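Local structure of phosphoacetylglucosamine mutase (Aspergillus lentulus, 5O9X) at residues 124-136 against 154-167. The protein catalyses the interconversion of the 6-phosphate and 1-phosphate of N-acetylglucosamine, probably through a bisphosphorylated sugar intermediate. The protein carries 1 engineered substitution. Residues are numbered along the deposited sequence; the frame is centred on the assembly and turned at random.
Unlike the reference sequence in segment 154-167: F161 (reference Tyr).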
ATOM      1  N   ASN A 124      30.614  10.327  -1.837  1.00 41.30           N
ATOM      2  CA  ASN A 124      29.671   9.967  -0.754  1.00 40.13           C
ATOM      3  C   ASN A 124      29.534   8.401  -0.678  1.00 34.54           C
ATOM      4  O   ASN A 124      29.683   7.693  -1.678  1.00 32.71           O
ATOM      5  CB  ASN A 124      28.300  10.687  -0.914  1.00 41.49           C
ATOM      6  CG  ASN A 124      28.370  12.189  -0.624  1.00 44.57           C
ATOM      7  OD1 ASN A 124      29.356  12.685  -0.080  1.00 50.85           O
ATOM      8  ND2 ASN A 124      27.314  12.914  -0.975  1.00 40.30           N
ATOM      9  N   PRO A 125      29.387   7.849   0.531  1.00 32.99           N
ATOM     10  CA  PRO A 125      29.064   6.423   0.527  1.00 33.17           C
ATOM     11  C   PRO A 125      27.650   6.161  -0.069  1.00 29.61           C
ATOM     12  O   PRO A 125      26.827   7.066  -0.159  1.00 27.26           O
ATOM     13  CB  PRO A 125      29.166   6.039   2.005  1.00 35.65           C
ATOM     14  CG  PRO A 125      28.888   7.299   2.763  1.00 35.08           C
ATOM     15  CD  PRO A 125      29.528   8.383   1.895  1.00 35.66           C
ATOM     16  N   ALA A 126      27.420   4.952  -0.552  1.00 30.45           N
ATOM     17  CA  ALA A 126      26.051   4.529  -0.895  1.00 32.50           C
ATOM     18  C   ALA A 126      25.726   3.366   0.025  1.00 30.59           C
ATOM     19  O   ALA A 126      26.569   2.440   0.165  1.00 29.78           O
ATOM     20  CB  ALA A 126      26.016   4.082  -2.347  1.00 28.20           C
ATOM     21  N   ARG A 127      24.518   3.415   0.632  1.00 29.33           N
ATOM     22  CA  ARG A 127      24.078   2.373   1.555  1.00 28.65           C
ATOM     23  C   ARG A 127      22.640   1.914   1.133  1.00 26.68           C
ATOM     24  O   ARG A 127      21.739   2.735   1.043  1.00 25.82           O
ATOM     25  CB  ARG A 127      24.120   2.911   3.007  1.00 28.97           C
ATOM     26  CG  ARG A 127      25.555   3.193   3.512  1.00 30.35           C
ATOM     27  CD  ARG A 127      25.515   3.619   4.970  1.00 33.29           C
ATOM     28  NE  ARG A 127      26.834   4.038   5.455  1.00 40.66           N
ATOM     29  CZ  ARG A 127      27.274   5.307   5.462  1.00 40.33           C
ATOM     30  NH1 ARG A 127      26.509   6.321   5.044  1.00 30.99           N
ATOM     31  NH2 ARG A 127      28.488   5.559   5.934  1.00 37.49           N
ATOM     32  N   VAL A 128      22.503   0.638   0.777  1.00 28.34           N
ATOM     33  CA  VAL A 128      21.234   0.085   0.264  1.00 25.52           C
ATOM     34  C   VAL A 128      20.852  -1.153   1.102  1.00 23.81           C
ATOM     35  O   VAL A 128      21.667  -1.979   1.387  1.00 24.29           O
ATOM     36  CB  VAL A 128      21.326  -0.162  -1.257  1.00 24.88           C
ATOM     37  CG1 VAL A 128      20.066  -0.850  -1.850  1.00 23.58           C
ATOM     38  CG2 VAL A 128      21.613   1.159  -1.976  1.00 23.17           C
ATOM     39  N   VAL A 129      19.596  -1.244   1.522  1.00 23.48           N
ATOM     40  CA  VAL A 129      19.100  -2.450   2.267  1.00 20.91           C
ATOM     41  C   VAL A 129      17.913  -3.018   1.417  1.00 21.90           C
ATOM     42  O   VAL A 129      17.098  -2.248   0.876  1.00 20.26           O
ATOM     43  CB  VAL A 129      18.738  -2.063   3.759  1.00 21.96           C
ATOM     44  CG1 VAL A 129      17.747  -0.897   3.833  1.00 19.25           C
ATOM     45  CG2 VAL A 129      18.118  -3.250   4.537  1.00 21.86           C
ATOM     46  N   PHE A 130      17.795  -4.340   1.297  1.00 22.00           N
ATOM     47  CA  PHE A 130      16.762  -4.907   0.455  1.00 19.05           C
ATOM     48  C   PHE A 130      16.165  -6.162   1.087  1.00 17.82           C
ATOM     49  O   PHE A 130      16.745  -6.695   2.021  1.00 19.29           O
ATOM     50  CB  PHE A 130      17.312  -5.123  -0.957  1.00 19.02           C
ATOM     51  CG  PHE A 130      18.509  -6.025  -1.046  1.00 21.92           C
ATOM     52  CD1 PHE A 130      18.362  -7.446  -0.943  1.00 22.89           C
ATOM     53  CD2 PHE A 130      19.796  -5.498  -1.285  1.00 22.44           C
ATOM     54  CE1 PHE A 130      19.469  -8.304  -1.042  1.00 23.38           C
ATOM     55  CE2 PHE A 130      20.920  -6.388  -1.402  1.00 21.77           C
ATOM     56  CZ  PHE A 130      20.739  -7.777  -1.293  1.00 23.30           C
ATOM     57  N   ALA A 131      14.975  -6.565   0.604  1.00 16.62           N
ATOM     58  CA  ALA A 131      14.254  -7.737   1.080  1.00 16.20           C
ATOM     59  C   ALA A 131      13.357  -8.142  -0.076  1.00 17.29           C
ATOM     60  O   ALA A 131      13.334  -7.452  -1.130  1.00 15.67           O
ATOM     61  CB  ALA A 131      13.416  -7.358   2.290  1.00 15.88           C
ATOM     62  N   ARG A 132      12.653  -9.277   0.081  1.00 15.48           N
ATOM     63  CA  ARG A 132      11.826  -9.739  -0.966  1.00 15.99           C
ATOM     64  C   ARG A 132      10.674 -10.505  -0.329  1.00 16.00           C
ATOM     65  O   ARG A 132      10.779 -10.918   0.848  1.00 15.20           O
ATOM     66  CB  ARG A 132      12.623 -10.749  -1.862  1.00 15.01           C
ATOM     67  CG  ARG A 132      13.202 -11.988  -1.121  1.00 16.59           C
ATOM     68  CD  ARG A 132      14.493 -12.522  -1.868  1.00 20.12           C
ATOM     69  NE  ARG A 132      14.958 -13.906  -1.459  1.00 22.65           N
ATOM     70  CZ  ARG A 132      16.084 -14.365  -0.926  1.00 35.69           C
ATOM     71  NH1 ARG A 132      17.140 -13.597  -0.441  1.00 45.35           N
ATOM     72  NH2 ARG A 132      16.127 -15.703  -0.803  1.00 27.16           N
ATOM     73  N   ASP A 133       9.600 -10.680  -1.089  1.00 16.00           N
ATOM     74  CA  ASP A 133       8.504 -11.532  -0.618  1.00 16.26           C
ATOM     75  C   ASP A 133       8.884 -13.000  -1.063  1.00 16.05           C
ATOM     76  O   ASP A 133      10.047 -13.249  -1.386  1.00 16.09           O
ATOM     77  CB  ASP A 133       7.120 -11.041  -1.162  1.00 15.02           C
ATOM     78  CG  ASP A 133       7.000 -11.165  -2.668  1.00 17.30           C
ATOM     79  OD1 ASP A 133       7.899 -11.772  -3.325  1.00 15.67           O
ATOM     80  OD2 ASP A 133       5.971 -10.646  -3.228  1.00 18.95           O
ATOM     81  N   THR A 134       7.908 -13.922  -1.089  1.00 15.95           N
ATOM     82  CA  THR A 134       8.175 -15.342  -1.241  1.00 16.88           C
ATOM     83  C   THR A 134       8.266 -15.803  -2.702  1.00 16.27           C
ATOM     84  O   THR A 134       8.391 -17.012  -2.931  1.00 15.73           O
ATOM     85  CB  THR A 134       7.123 -16.211  -0.503  1.00 15.56           C
ATOM     86  OG1 THR A 134       5.800 -15.843  -0.974  1.00 17.20           O
ATOM     87  CG2 THR A 134       7.244 -16.025   1.034  1.00 17.05           C
ATOM     88  N   ARG A 135       8.129 -14.849  -3.661  1.00 14.94           N
ATOM     89  CA  ARG A 135       7.942 -15.208  -5.051  1.00 15.08           C
ATOM     90  C   ARG A 135       9.164 -16.066  -5.558  1.00 15.90           C
ATOM     91  O   ARG A 135      10.262 -15.881  -5.083  1.00 16.51           O
ATOM     92  CB  ARG A 135       7.792 -13.963  -5.940  1.00 13.72           C
ATOM     93  CG  ARG A 135       6.371 -13.286  -5.830  1.00 11.99           C
ATOM     94  CD  ARG A 135       6.406 -11.849  -6.363  1.00 12.32           C
ATOM     95  NE  ARG A 135       5.107 -11.288  -5.891  1.00 13.15           N
ATOM     96  CZ  ARG A 135       3.972 -11.464  -6.583  1.00 13.84           C
ATOM     97  NH1 ARG A 135       3.966 -12.043  -7.820  1.00 12.64           N
ATOM     98  NH2 ARG A 135       2.814 -11.047  -6.062  1.00 13.73           N
ATOM     99  N   ALA A 136       8.922 -16.966  -6.498  1.00 14.93           N
ATOM    100  CA  ALA A 136       9.963 -17.955  -6.879  1.00 17.34           C
ATOM    101  C   ALA A 136      11.174 -17.258  -7.480  1.00 18.28           C
ATOM    102  O   ALA A 136      12.343 -17.681  -7.250  1.00 18.85           O
ATOM    103  CB  ALA A 136       9.397 -18.894  -7.881  1.00 16.85           C
ATOM    104  N   ALA A 154      28.435  -0.047  -3.434  1.00 31.15           N
ATOM    105  CA  ALA A 154      27.572   0.345  -2.343  1.00 27.83           C
ATOM    106  C   ALA A 154      27.858  -0.648  -1.181  1.00 25.82           C
ATOM    107  O   ALA A 154      28.219  -1.817  -1.432  1.00 31.45           O
ATOM    108  CB  ALA A 154      26.084   0.257  -2.796  1.00 23.70           C
ATOM    109  N   GLU A 155      27.707  -0.187   0.065  1.00 27.18           N
ATOM    110  CA  GLU A 155      27.498  -1.041   1.232  1.00 26.74           C
ATOM    111  C   GLU A 155      26.039  -1.539   1.144  1.00 29.13           C
ATOM    112  O   GLU A 155      25.124  -0.716   0.884  1.00 30.78           O
ATOM    113  CB  GLU A 155      27.597  -0.192   2.486  1.00 29.88           C
ATOM    114  CG  GLU A 155      27.532  -0.909   3.815  1.00 34.35           C
ATOM    115  CD  GLU A 155      27.735   0.065   4.978  1.00 39.35           C
ATOM    116  OE1 GLU A 155      28.186   1.231   4.776  1.00 38.28           O
ATOM    117  OE2 GLU A 155      27.448  -0.345   6.123  1.00 43.84           O
ATOM    118  N   PHE A 156      25.804  -2.832   1.400  1.00 27.76           N
ATOM    119  CA  PHE A 156      24.398  -3.374   1.274  1.00 29.23           C
ATOM    120  C   PHE A 156      24.116  -4.490   2.248  1.00 30.62           C
ATOM    121  O   PHE A 156      25.051  -5.169   2.684  1.00 28.05           O
ATOM    122  CB  PHE A 156      23.988  -3.773  -0.171  1.00 27.06           C
ATOM    123  CG  PHE A 156      24.828  -4.833  -0.797  1.00 29.11           C
ATOM    124  CD1 PHE A 156      24.469  -6.209  -0.716  1.00 29.99           C
ATOM    125  CD2 PHE A 156      25.959  -4.471  -1.538  1.00 32.06           C
ATOM    126  CE1 PHE A 156      25.223  -7.179  -1.358  1.00 30.13           C
ATOM    127  CE2 PHE A 156      26.714  -5.455  -2.207  1.00 32.50           C
ATOM    128  CZ  PHE A 156      26.350  -6.810  -2.084  1.00 34.20           C
ATOM    129  N   ILE A 157      22.839  -4.616   2.637  1.00 26.34           N
ATOM    130  CA  ILE A 157      22.395  -5.645   3.600  1.00 24.16           C
ATOM    131  C   ILE A 157      21.197  -6.343   2.967  1.00 25.17           C
ATOM    132  O   ILE A 157      20.299  -5.656   2.476  1.00 23.85           O
ATOM    133  CB  ILE A 157      21.971  -5.036   4.933  1.00 24.80           C
ATOM    134  CG1 ILE A 157      23.210  -4.412   5.647  1.00 27.97           C
ATOM    135  CG2 ILE A 157      21.273  -6.063   5.820  1.00 26.54           C
ATOM    136  CD1 ILE A 157      22.791  -3.501   6.767  1.00 25.51           C
ATOM    137  N   ASP A 158      21.254  -7.673   2.952  1.00 23.71           N
ATOM    138  CA  ASP A 158      20.147  -8.534   2.479  1.00 21.11           C
ATOM    139  C   ASP A 158      19.329  -8.880   3.710  1.00 21.39           C
ATOM    140  O   ASP A 158      19.788  -9.652   4.538  1.00 21.55           O
ATOM    141  CB  ASP A 158      20.752  -9.794   1.824  1.00 22.77           C
ATOM    142  CG  ASP A 158      19.669 -10.781   1.323  1.00 23.84           C
ATOM    143  OD1 ASP A 158      18.486 -10.567   1.599  1.00 22.00           O
ATOM    144  OD2 ASP A 158      20.027 -11.776   0.714  1.00 20.71           O
ATOM    145  N   MET A 159      18.104  -8.339   3.829  1.00 21.31           N
ATOM    146  CA  MET A 159      17.209  -8.759   4.935  1.00 20.44           C
ATOM    147  C   MET A 159      16.386  -9.993   4.672  1.00 20.44           C
ATOM    148  O   MET A 159      15.444 -10.252   5.455  1.00 19.20           O
ATOM    149  CB  MET A 159      16.262  -7.669   5.380  1.00 21.90           C
ATOM    150  CG  MET A 159      16.903  -6.327   5.717  1.00 28.66           C
ATOM    151  SD  MET A 159      17.918  -6.518   7.170  1.00 32.39           S
ATOM    152  CE  MET A 159      16.690  -6.561   8.504  1.00 29.59           C
ATOM    153  N   LYS A 160      16.652 -10.703   3.571  1.00 18.06           N
ATOM    154  CA  LYS A 160      15.960 -12.009   3.263  1.00 19.71           C
ATOM    155  C   LYS A 160      14.444 -11.768   3.015  1.00 19.03           C
ATOM    156  O   LYS A 160      14.123 -10.824   2.271  1.00 17.65           O
ATOM    157  CB  LYS A 160      16.231 -13.120   4.315  1.00 21.91           C
ATOM    158  CG  LYS A 160      17.774 -13.364   4.593  1.00 24.52           C
ATOM    159  CD  LYS A 160      18.372 -13.761   3.264  1.00 32.24           C
ATOM    160  CE  LYS A 160      19.804 -14.249   3.288  1.00 37.51           C
ATOM    161  NZ  LYS A 160      20.079 -14.388   1.815  1.00 35.29           N
ATOM    162  N   PHE A 161      13.564 -12.583   3.636  1.00 15.84           N
ATOM    163  CA  PHE A 161      12.138 -12.466   3.429  1.00 15.88           C
ATOM    164  C   PHE A 161      11.533 -11.503   4.459  1.00 16.05           C
ATOM    165  O   PHE A 161      11.644 -11.732   5.708  1.00 17.27           O
ATOM    166  CB  PHE A 161      11.470 -13.860   3.601  1.00 16.84           C
ATOM    167  CG  PHE A 161      11.893 -14.838   2.535  1.00 16.93           C
ATOM    168  CD1 PHE A 161      11.267 -14.852   1.281  1.00 15.62           C
ATOM    169  CD2 PHE A 161      12.960 -15.702   2.769  1.00 17.81           C
ATOM    170  CE1 PHE A 161      11.679 -15.777   0.261  1.00 16.45           C
ATOM    171  CE2 PHE A 161      13.389 -16.602   1.755  1.00 18.49           C
ATOM    172  CZ  PHE A 161      12.722 -16.680   0.531  1.00 17.66           C
ATOM    173  N   MET A 162      10.821 -10.499   3.964  1.00 15.32           N
ATOM    174  CA  MET A 162      10.100  -9.575   4.839  1.00 16.06           C
ATOM    175  C   MET A 162       8.869  -9.089   4.095  1.00 15.84           C
ATOM    176  O   MET A 162       8.787  -9.165   2.857  1.00 15.64           O
ATOM    177  CB  MET A 162      11.000  -8.343   5.182  1.00 17.10           C
ATOM    178  CG  MET A 162      12.250  -8.697   6.034  1.00 22.17           C
ATOM    179  SD  MET A 162      12.813  -7.355   7.125  1.00 26.81           S
ATOM    180  CE  MET A 162      12.992  -6.155   5.943  1.00 17.83           C
ATOM    181  N   THR A 163       7.916  -8.537   4.847  1.00 15.12           N
ATOM    182  CA  THR A 163       6.713  -7.922   4.233  1.00 12.73           C
ATOM    183  C   THR A 163       7.217  -6.570   3.748  1.00 15.03           C
ATOM    184  O   THR A 163       8.307  -6.114   4.176  1.00 14.61           O
ATOM    185  CB  THR A 163       5.590  -7.690   5.313  1.00 15.46           C
ATOM    186  OG1 THR A 163       5.997  -6.725   6.257  1.00 15.13           O
ATOM    187  CG2 THR A 163       5.234  -8.986   6.077  1.00 13.75           C
ATOM    188  N   THR A 164       6.507  -5.976   2.787  1.00 14.96           N
ATOM    189  CA  THR A 164       6.852  -4.633   2.341  1.00 15.70           C
ATOM    190  C   THR A 164       6.970  -3.640   3.497  1.00 15.50           C
ATOM    191  O   THR A 164       7.938  -2.905   3.555  1.00 17.69           O
ATOM    192  CB  THR A 164       5.884  -4.231   1.222  1.00 16.75           C
ATOM    193  OG1 THR A 164       6.189  -5.062   0.080  1.00 16.88           O
ATOM    194  CG2 THR A 164       6.062  -2.737   0.793  1.00 19.42           C
ATOM    195  N   PRO A 165       5.964  -3.563   4.377  1.00 15.70           N
ATOM    196  CA  PRO A 165       6.075  -2.567   5.446  1.00 17.74           C
ATOM    197  C   PRO A 165       7.248  -2.845   6.403  1.00 17.89           C
ATOM    198  O   PRO A 165       7.825  -1.890   6.919  1.00 18.18           O
ATOM    199  CB  PRO A 165       4.760  -2.757   6.245  1.00 17.93           C
ATOM    200  CG  PRO A 165       3.806  -3.363   5.289  1.00 18.89           C
ATOM    201  CD  PRO A 165       4.608  -4.158   4.289  1.00 15.56           C
ATOM    202  N   GLN A 166       7.609  -4.126   6.625  1.00 19.15           N
ATOM    203  CA  GLN A 166       8.880  -4.412   7.412  1.00 16.47           C
ATOM    204  C   GLN A 166      10.098  -3.753   6.792  1.00 18.76           C
ATOM    205  O   GLN A 166      10.915  -3.147   7.536  1.00 19.04           O
ATOM    206  CB  GLN A 166       9.140  -5.889   7.601  1.00 16.48           C
ATOM    207  CG  GLN A 166       8.210  -6.453   8.657  1.00 15.68           C
ATOM    208  CD  GLN A 166       8.397  -7.968   8.793  1.00 18.19           C
ATOM    209  OE1 GLN A 166       8.759  -8.696   7.809  1.00 15.69           O
ATOM    210  NE2 GLN A 166       8.170  -8.457  10.010  1.00 17.85           N
ATOM    211  N   LEU A 167      10.244  -3.881   5.467  1.00 18.63           N
ATOM    212  CA  LEU A 167      11.372  -3.237   4.791  1.00 17.96           C
ATOM    213  C   LEU A 167      11.316  -1.673   4.966  1.00 20.67           C
ATOM    214  O   LEU A 167      12.322  -1.052   5.315  1.00 17.74           O
ATOM    215  CB  LEU A 167      11.487  -3.749   3.294  1.00 17.54           C
ATOM    216  CG  LEU A 167      12.705  -2.991   2.801  1.00 21.74           C
ATOM    217  CD1 LEU A 167      14.102  -3.505   3.153  1.00 19.85           C
ATOM    218  CD2 LEU A 167      12.547  -2.377   1.448  1.00 24.84           C
TER
HETATM  219  O   HOH W   1      16.091 -10.728   0.113  1.00 20.94           O
HETATM  220  O   HOH W   2      18.708 -16.499   0.566  1.00 30.02           O
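A beta bulge interrupts the parallel pairing of strands 127-132 and 155-161: F130 is in register with D158, but R132 with F161. Before it F130 O takes M159 N at 2.8 Å; beyond it R132 N turns to K160 O, and R132 O receives M162 N. Around the bulge, D158, K160 and F161 all meet R132. The R132 guanidinium lies off-centre over the F161 ring, a cation-pi contact with R132 CZ 4.7 Å from the F161 ring centroid and the planes 56° apart. At its edge, R132 NH1 makes a long salt bridge to D158 OD2, 3.6 Å away, while K160 NZ holds that oxygen at 2.8 Å from above the carboxylate plane. One water joins R132 NH1, D158 OD1 and K160 O; another bridges R132 NH2 and K160 NZ, probably easing the crowding of like charges. Helix 138-151 completes the beta-alpha-beta unit in domain I of this phosphohexomutase family, and 155-161 is one of the sheet's two edge strands. Against that helix, F130 CG, held between the backbone N and the carbonyl carbon (chi1 59°), lays a ring face over D158 CA, a CH-pi contact, with its edge against F156 CD1. Across the sheet, V129 CG2 meets M159 CG at 3.5 Å, and L167 CD1 and M162 CE close on A131 CB.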